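Local coordinates for putative vitamin-B12 independent methionine synthase family protein (Listeria monocytogenes, PDB 1YPX) that probably makes methionine by transferring a methyl group from 5-methyltetrahydropteroyltriglutamate to homocysteine, possibly with the aid of zinc, at residues Ser139-His144 against Lys218-Glu223; Tyr183-Asp188 against Thr235-Arg240; Leu328-Gln333 against Arg355-Leu360. All coordinates share one frame; numbering follows the deposited sequence.

Overall arrangement
From the N terminus, 139-144 opens first, then 183-188, before 218-223 closes interaction 1 over 73 intervening residues and 235-240 closes interaction 2 over 46. The two loops therefore cross rather than nest, and they meet: Ser139 OG lies 2.7 Å from Asp188 OD1, a probable hydrogen bond. Interaction 3 follows in series, closing a loop of 21 residues. In this TIM-barrel-like chain, interaction 2 joins two neighbouring strands near the centre, interaction 1 packs an outer helix against the turn after strand 132-138, and interaction 3, across the chain's centre from interaction 1, packs helix 347-364 on strand 328-332. Interactions 2 and 3 reach the same sheet and touch where His237 CE1 lies 3.9 Å from Gln333 O.

Interaction 1 of 3, residues Ser139-His144 against Lys218-Glu223; sequences SPAMLH and KNLINE
With CG1 of Ile221 anti to the carbonyl carbon (chi1 -52°) and CG of Leu220 anti to the backbone N (chi1 172°), two consecutive residues of helix 213-224 turn toward Ser139, Pro140 and Ala141; in the isoleucine, chi2 of -48° then sets CD1, the atom that meets Ser139 and Pro140. The setting is the beta/alpha architecture of a TIM-barrel-like fold: the chain leaves strand 132-138, turns at Ser139-Pro140 and enters helix 141-146, while helix 213-224 belongs to the outer layer and leads on to strand 233-238.

Pro140 sits over both helix residues. Its CG comes within 3.5 Å of Ile221 CD1, the two side chains crossing at about a right angle, and within 4.0 Å of Leu220 CG, where the side chains slide past each other in opposite directions. Beyond that branch point the CD2 methyl of Leu220 reaches the backbone, lying 3.5 Å from Ala141 CA. Ala141 CB meets the same methyl and Ile221 CD1 at similar distances.

No hydrogen bond spans the interface, which buries 200 Å² and is held by dispersion between buried side chains. Tyr169 of helix 158-178 and Ala224 also touch the proline, while Tyr217 touches Ala141. The one polar side chain among the touching residues has its partner in the adjoining strand: Ser139 OG hydrogen-bonds to Asp188 OD1, and this same hydroxyl oxygen rests against the CD1 methyl of Ile221.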
# COMPACT_ATOMS: atom_id res chain seq x y z
N SER A 139 -2.85 3.88 5.60
CA SER A 139 -4.20 4.38 5.45
C SER A 139 -4.50 5.35 6.59
O SER A 139 -4.03 5.17 7.70
CB SER A 139 -5.17 3.20 5.50
OG SER A 139 -6.51 3.63 5.44
N PRO A 140 -5.30 6.39 6.33
CA PRO A 140 -5.57 7.29 7.45
C PRO A 140 -6.21 6.58 8.65
O PRO A 140 -6.01 6.97 9.79
CB PRO A 140 -6.47 8.36 6.83
CG PRO A 140 -7.20 7.61 5.77
CD PRO A 140 -6.11 6.75 5.16
N ALA A 141 -6.97 5.52 8.38
CA ALA A 141 -7.63 4.76 9.44
C ALA A 141 -6.62 4.02 10.29
O ALA A 141 -6.96 3.45 11.33
CB ALA A 141 -8.64 3.78 8.84
N MSE A 142 -5.37 4.00 9.84
CA MSE A 142 -4.31 3.33 10.57
C MSE A 142 -3.89 4.16 11.78
O MSE A 142 -3.39 3.61 12.77
CB MSE A 142 -3.12 3.07 9.65
CG MSE A 142 -3.30 1.84 8.76
SE MSE A 142 -2.81 0.16 9.64
CE MSE A 142 -4.31 -0.07 10.83
N LEU A 143 -4.10 5.47 11.71
CA LEU A 143 -3.76 6.38 12.80
C LEU A 143 -4.83 6.32 13.87
O LEU A 143 -4.54 6.35 15.06
CB LEU A 143 -3.65 7.82 12.29
CG LEU A 143 -3.30 8.88 13.35
CD1 LEU A 143 -2.05 8.46 14.09
CD2 LEU A 143 -3.10 10.22 12.70
N HIS A 144 -6.07 6.25 13.42
CA HIS A 144 -7.21 6.18 14.32
C HIS A 144 -7.05 5.01 15.28
O HIS A 144 -7.20 5.17 16.49
CB HIS A 144 -8.49 6.04 13.51
CG HIS A 144 -9.72 5.84 14.34
ND1 HIS A 144 -10.03 4.65 14.95
CD2 HIS A 144 -10.74 6.69 14.64
CE1 HIS A 144 -11.19 4.76 15.58
NE2 HIS A 144 -11.64 5.99 15.41
N LYS A 218 -14.72 3.93 6.41
CA LYS A 218 -15.19 4.16 5.04
C LYS A 218 -15.35 5.65 4.78
O LYS A 218 -14.98 6.15 3.71
CB LYS A 218 -16.52 3.46 4.79
CG LYS A 218 -17.18 3.85 3.47
CD LYS A 218 -18.69 3.92 3.60
CE LYS A 218 -19.13 5.02 4.58
NZ LYS A 218 -20.59 4.94 4.95
N ASN A 219 -15.92 6.37 5.74
CA ASN A 219 -16.12 7.80 5.59
C ASN A 219 -14.80 8.54 5.72
O ASN A 219 -14.59 9.57 5.08
CB ASN A 219 -17.11 8.30 6.64
CG ASN A 219 -18.49 7.68 6.49
OD1 ASN A 219 -19.18 7.92 5.50
ND2 ASN A 219 -18.89 6.88 7.46
N LEU A 220 -13.91 8.02 6.56
CA LEU A 220 -12.60 8.63 6.76
C LEU A 220 -11.78 8.56 5.48
O LEU A 220 -11.17 9.55 5.06
CB LEU A 220 -11.86 7.90 7.89
CG LEU A 220 -10.40 8.31 8.09
CD1 LEU A 220 -10.29 9.81 8.33
CD2 LEU A 220 -9.82 7.54 9.28
N ILE A 221 -11.77 7.37 4.87
CA ILE A 221 -11.04 7.11 3.64
C ILE A 221 -11.58 7.93 2.49
O ILE A 221 -10.84 8.66 1.83
CB ILE A 221 -11.13 5.64 3.20
CG1 ILE A 221 -10.76 4.70 4.35
CG2 ILE A 221 -10.29 5.43 1.97
CD1 ILE A 221 -9.49 5.05 5.07
N ASN A 222 -12.88 7.81 2.23
CA ASN A 222 -13.46 8.55 1.11
C ASN A 222 -13.19 10.05 1.26
O ASN A 222 -12.86 10.72 0.29
CB ASN A 222 -14.97 8.29 0.98
CG ASN A 222 -15.28 6.88 0.47
OD1 ASN A 222 -14.62 6.37 -0.44
ND2 ASN A 222 -16.31 6.25 1.06
N GLU A 223 -13.31 10.55 2.49
CA GLU A 223 -13.06 11.96 2.73
C GLU A 223 -11.59 12.31 2.48
O GLU A 223 -11.28 13.33 1.86
CB GLU A 223 -13.43 12.35 4.16
CG GLU A 223 -13.34 13.84 4.40
CD GLU A 223 -13.55 14.22 5.84
OE1 GLU A 223 -13.41 15.44 6.14
OE2 GLU A 223 -13.84 13.33 6.69

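Interaction 2 of 3, residues Tyr183-Asp188 against Thr235-Arg240; sequences YLQLDD and TMHICR
Thr235, Asp188 and His237 lose the most surface where two neighbouring parallel strands meet. Thr235 is gripped through its backbone N and O and through its hydroxyl. Its N gives a hydrogen bond to Leu184 O and its O accepts one from Leu186 N, while the hydroxyl, set between the backbone N and the carbonyl carbon by a chi1 of 55°, donates to Gln185 OE1 over 2.8 Å. That bond lies in the amide plane on a lone pair of OE1; OE1 also accepts a hydrogen bond from Lys134 NZ. Thr235 OG1 sits 3.4 Å from Tyr183 CE2, at the edge of the ring and in its plane.

Asp188 is covered mainly through its backbone. Its N bonds to His237 O at 2.8 Å (N-H...O angle 165°); its O takes a longer bond of 3.3 Å from Cys239 N, which stands above the carbonyl plane. Asp188 OD2 hydrogen-bonds to Ser190 OG, and OD1 is taken by the serine that follows strand 132-138.

His237 shares its face of the sheet with Thr235, Gln185 and Asp187. Gln185 NE2 reaches to 3.4 Å from His237 CB, and Asp187 OD2 lies at the ring edge, 4.0 Å from His237 CD2. On the other side of CG, ND1 hydrogen-bonds to Phe270 O of the next strand.

Leu186, Met236 and the Asp188 side chain lie on the other face. The arrangement is a parallel pair in a TIM-barrel-like sheet; His237 and Cys239, with Cys334, point their donor atoms at one vacant position, which may be a metal site, as in the zinc site of cobalamin-independent methionine synthases.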
# COMPACT_ATOMS: atom_id res chain seq x y z
N TYR A 183 0.48 7.33 -8.77
CA TYR A 183 0.14 6.00 -8.28
C TYR A 183 0.49 5.92 -6.78
O TYR A 183 1.65 5.70 -6.40
CB TYR A 183 0.91 4.95 -9.10
CG TYR A 183 0.48 3.51 -8.91
CD1 TYR A 183 1.09 2.48 -9.63
CD2 TYR A 183 -0.46 3.15 -7.96
CE1 TYR A 183 0.78 1.14 -9.39
CE2 TYR A 183 -0.78 1.82 -7.71
CZ TYR A 183 -0.15 0.82 -8.42
OH TYR A 183 -0.41 -0.50 -8.14
N LEU A 184 -0.53 6.13 -5.95
CA LEU A 184 -0.42 6.10 -4.49
C LEU A 184 -1.21 4.94 -3.89
O LEU A 184 -2.35 4.69 -4.28
CB LEU A 184 -0.94 7.41 -3.88
CG LEU A 184 -0.53 7.66 -2.41
CD1 LEU A 184 0.96 8.00 -2.38
CD2 LEU A 184 -1.33 8.81 -1.80
N GLN A 185 -0.62 4.26 -2.93
CA GLN A 185 -1.25 3.12 -2.29
C GLN A 185 -1.38 3.25 -0.77
O GLN A 185 -0.41 3.58 -0.07
CB GLN A 185 -0.49 1.85 -2.65
CG GLN A 185 -0.89 0.65 -1.81
CD GLN A 185 -0.63 -0.66 -2.52
OE1 GLN A 185 -1.12 -0.87 -3.62
NE2 GLN A 185 0.15 -1.53 -1.89
N LEU A 186 -2.58 2.98 -0.27
CA LEU A 186 -2.88 3.05 1.16
C LEU A 186 -2.79 1.65 1.76
O LEU A 186 -3.55 0.76 1.39
CB LEU A 186 -4.28 3.62 1.37
CG LEU A 186 -4.48 5.15 1.54
CD1 LEU A 186 -3.37 5.94 0.85
CD2 LEU A 186 -5.84 5.54 0.99
N ASP A 187 -1.85 1.45 2.67
CA ASP A 187 -1.69 0.16 3.32
C ASP A 187 -2.56 0.16 4.57
O ASP A 187 -2.30 0.88 5.52
CB ASP A 187 -0.22 -0.10 3.65
CG ASP A 187 0.56 -0.59 2.43
OD1 ASP A 187 0.14 -0.28 1.29
OD2 ASP A 187 1.59 -1.27 2.60
N ASP A 188 -3.62 -0.63 4.54
CA ASP A 188 -4.51 -0.66 5.66
C ASP A 188 -4.67 -2.05 6.22
O ASP A 188 -5.34 -2.89 5.63
CB ASP A 188 -5.86 -0.11 5.25
CG ASP A 188 -6.65 0.37 6.43
OD1 ASP A 188 -7.54 1.22 6.26
OD2 ASP A 188 -6.35 -0.10 7.54
N THR A 235 -4.68 3.05 -4.98
CA THR A 235 -5.01 1.68 -4.66
C THR A 235 -4.92 1.47 -3.17
O THR A 235 -4.26 2.23 -2.44
CB THR A 235 -4.02 0.70 -5.33
OG1 THR A 235 -2.67 1.03 -4.97
CG2 THR A 235 -4.21 0.72 -6.84
N MSE A 236 -5.57 0.41 -2.71
CA MSE A 236 -5.57 0.09 -1.30
C MSE A 236 -5.12 -1.32 -1.02
O MSE A 236 -5.67 -2.27 -1.56
CB MSE A 236 -6.98 0.27 -0.74
CG MSE A 236 -7.08 0.06 0.76
SE MSE A 236 -8.11 1.46 1.61
CE MSE A 236 -9.51 0.38 2.42
N HIS A 237 -4.12 -1.47 -0.17
CA HIS A 237 -3.67 -2.80 0.20
C HIS A 237 -4.31 -3.17 1.55
O HIS A 237 -3.97 -2.58 2.58
CB HIS A 237 -2.14 -2.86 0.30
CG HIS A 237 -1.62 -4.17 0.81
ND1 HIS A 237 -2.08 -5.39 0.34
CD2 HIS A 237 -0.69 -4.46 1.74
CE1 HIS A 237 -1.45 -6.37 0.97
NE2 HIS A 237 -0.60 -5.82 1.83
N ILE A 238 -5.28 -4.10 1.50
CA ILE A 238 -5.98 -4.61 2.70
C ILE A 238 -5.15 -5.79 3.17
O ILE A 238 -5.34 -6.91 2.70
CB ILE A 238 -7.39 -5.19 2.39
CG1 ILE A 238 -8.24 -4.20 1.59
CG2 ILE A 238 -8.11 -5.52 3.70
CD1 ILE A 238 -8.55 -2.92 2.33
N CYS A 239 -4.24 -5.55 4.10
CA CYS A 239 -3.37 -6.62 4.59
C CYS A 239 -4.05 -7.56 5.57
O CYS A 239 -4.94 -7.16 6.32
CB CYS A 239 -2.13 -6.00 5.24
SG CYS A 239 -0.68 -7.05 5.22
N ARG A 240 -3.62 -8.83 5.56
CA ARG A 240 -4.18 -9.83 6.48
C ARG A 240 -3.34 -9.92 7.75
O ARG A 240 -2.12 -9.78 7.71
CB ARG A 240 -4.24 -11.21 5.81
CG ARG A 240 -5.40 -11.43 4.82
CD ARG A 240 -6.76 -11.48 5.51
NE ARG A 240 -7.85 -11.89 4.62
CZ ARG A 240 -7.90 -13.05 3.97
NH1 ARG A 240 -6.92 -13.94 4.12
NH2 ARG A 240 -8.94 -13.35 3.19

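Interaction 3 of 3, residues Leu328-Gln333 against Arg355-Leu360; sequences LRLSPQ and RYVVRL
Val357 and Leu360, one turn apart on helix 347-364, receive Leu330, Ser331 and Pro332 of strand 328-332. The closest meeting is a methyl against a methylene: Leu330 CD2 lies 3.7 Å from Leu360 CB, the two side chains crossing at a slant. The same methyl is 4.1 Å from Val357 O, so it rests on the helix backbone as well as on its side chains. CG anti to the backbone N (chi1 -180°) carries the end of the leucine toward the helix.

Val357 uses both of its methyls. CG1, anti to the backbone N at chi1 171°, lies against Ser331 CA at 4.1 Å and against the Leu330 side chain, while CG2 meets Pro332 CD at 3.8 Å, the proline and valine side chains standing at about a right angle. Ser331 contributes its backbone here, since its CB points away from the helix; its hydroxyl instead donates to Pro332 O over 2.8 Å, a local bond in which the hydroxyl stands above the plane of the Pro332 carbonyl and which occupies the polar group on its own strand.

Farther out, Trp365 and Ile299 also touch Leu330. The strand itself is held by backbone hydrogen bonds, Arg329 to Ile294 and Leu296 of strand 293-299, and Leu330 to Tyr8 and Asp10 near the N terminus.

The helix follows the strand in the chain and runs back against it, the short segment axes 159° apart with a closest approach of 8.3 Å, as in the beta/alpha units of a TIM-barrel-like fold. Across 176 Å² of buried surface there is no hydrogen bond and no charge pair, which implies that at this contact the helix and strand are joined by apolar packing rather than by directional bonds.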
# COMPACT_ATOMS: atom_id res chain seq x y z
N LEU A 328 -9.24 -7.48 -13.50
CA LEU A 328 -8.57 -8.20 -12.43
C LEU A 328 -7.06 -8.11 -12.65
O LEU A 328 -6.59 -8.02 -13.79
CB LEU A 328 -9.04 -9.66 -12.37
CG LEU A 328 -10.51 -9.94 -11.98
CD1 LEU A 328 -10.79 -11.44 -11.96
CD2 LEU A 328 -10.80 -9.35 -10.60
N ARG A 329 -6.31 -8.11 -11.56
CA ARG A 329 -4.86 -8.03 -11.61
C ARG A 329 -4.24 -9.10 -10.72
O ARG A 329 -4.91 -9.65 -9.87
CB ARG A 329 -4.37 -6.65 -11.17
CG ARG A 329 -4.38 -5.57 -12.26
CD ARG A 329 -5.76 -5.34 -12.81
NE ARG A 329 -5.78 -4.31 -13.85
CZ ARG A 329 -6.65 -4.30 -14.87
NH1 ARG A 329 -7.55 -5.26 -14.99
NH2 ARG A 329 -6.63 -3.32 -15.75
N LEU A 330 -2.97 -9.38 -10.95
CA LEU A 330 -2.23 -10.38 -10.22
C LEU A 330 -1.05 -9.75 -9.49
O LEU A 330 -0.60 -8.65 -9.85
CB LEU A 330 -1.72 -11.42 -11.21
CG LEU A 330 -0.91 -12.59 -10.66
CD1 LEU A 330 -1.78 -13.40 -9.73
CD2 LEU A 330 -0.40 -13.44 -11.82
N SER A 331 -0.55 -10.43 -8.47
CA SER A 331 0.58 -9.92 -7.71
C SER A 331 0.85 -10.92 -6.64
O SER A 331 0.10 -11.87 -6.48
CB SER A 331 0.21 -8.64 -6.99
OG SER A 331 -0.55 -8.95 -5.84
N PRO A 332 1.94 -10.73 -5.91
CA PRO A 332 2.20 -11.71 -4.84
C PRO A 332 1.28 -11.29 -3.68
O PRO A 332 0.76 -10.18 -3.70
CB PRO A 332 3.70 -11.55 -4.57
CG PRO A 332 4.02 -10.16 -5.04
CD PRO A 332 3.14 -9.93 -6.22
N GLN A 333 1.03 -12.18 -2.72
CA GLN A 333 0.13 -11.89 -1.60
C GLN A 333 0.38 -10.61 -0.79
O GLN A 333 -0.56 -9.88 -0.47
CB GLN A 333 0.05 -13.11 -0.65
CG GLN A 333 1.40 -13.53 -0.06
CD GLN A 333 1.29 -14.69 0.92
OE1 GLN A 333 0.75 -15.75 0.60
NE2 GLN A 333 1.81 -14.49 2.13
N ARG A 355 9.19 -12.17 -11.68
CA ARG A 355 9.22 -12.46 -13.10
C ARG A 355 8.10 -13.47 -13.32
O ARG A 355 7.50 -13.56 -14.40
CB ARG A 355 10.57 -13.07 -13.48
CG ARG A 355 11.74 -12.57 -12.63
CD ARG A 355 13.09 -13.07 -13.15
NE ARG A 355 13.62 -12.21 -14.20
CZ ARG A 355 14.68 -11.42 -14.06
NH1 ARG A 355 15.10 -10.66 -15.07
NH2 ARG A 355 15.32 -11.40 -12.89
N TYR A 356 7.80 -14.24 -12.27
CA TYR A 356 6.73 -15.24 -12.34
C TYR A 356 5.39 -14.50 -12.48
O TYR A 356 4.51 -14.92 -13.24
CB TYR A 356 6.76 -16.09 -11.07
CG TYR A 356 5.85 -17.30 -11.09
CD1 TYR A 356 5.08 -17.62 -9.97
CD2 TYR A 356 5.79 -18.15 -12.20
CE1 TYR A 356 4.28 -18.75 -9.94
CE2 TYR A 356 4.99 -19.30 -12.18
CZ TYR A 356 4.24 -19.59 -11.04
OH TYR A 356 3.47 -20.73 -10.98
N VAL A 357 5.24 -13.41 -11.73
CA VAL A 357 4.03 -12.59 -11.80
C VAL A 357 3.95 -11.97 -13.21
O VAL A 357 2.88 -11.94 -13.82
CB VAL A 357 4.08 -11.44 -10.76
CG1 VAL A 357 2.93 -10.47 -11.02
CG2 VAL A 357 4.00 -12.01 -9.34
N VAL A 358 5.08 -11.49 -13.71
CA VAL A 358 5.12 -10.88 -15.04
C VAL A 358 4.79 -11.86 -16.16
O VAL A 358 4.13 -11.50 -17.14
CB VAL A 358 6.53 -10.28 -15.37
CG1 VAL A 358 6.55 -9.77 -16.80
CG2 VAL A 358 6.87 -9.14 -14.40
N ARG A 359 5.25 -13.10 -16.03
CA ARG A 359 5.01 -14.13 -17.03
C ARG A 359 3.55 -14.56 -17.01
O ARG A 359 2.87 -14.58 -18.05
CB ARG A 359 5.91 -15.33 -16.75
CG ARG A 359 5.85 -16.47 -17.74
CD ARG A 359 6.60 -17.64 -17.12
NE ARG A 359 7.62 -17.13 -16.20
CZ ARG A 359 8.15 -17.82 -15.20
NH1 ARG A 359 9.06 -17.25 -14.42
NH2 ARG A 359 7.75 -19.07 -14.98
N LEU A 360 3.06 -14.90 -15.82
CA LEU A 360 1.68 -15.32 -15.67
C LEU A 360 0.69 -14.28 -16.20
O LEU A 360 -0.19 -14.59 -16.99
CB LEU A 360 1.38 -15.63 -14.20
CG LEU A 360 1.68 -17.06 -13.71
CD1 LEU A 360 0.64 -17.99 -14.32
CD2 LEU A 360 3.09 -17.51 -14.09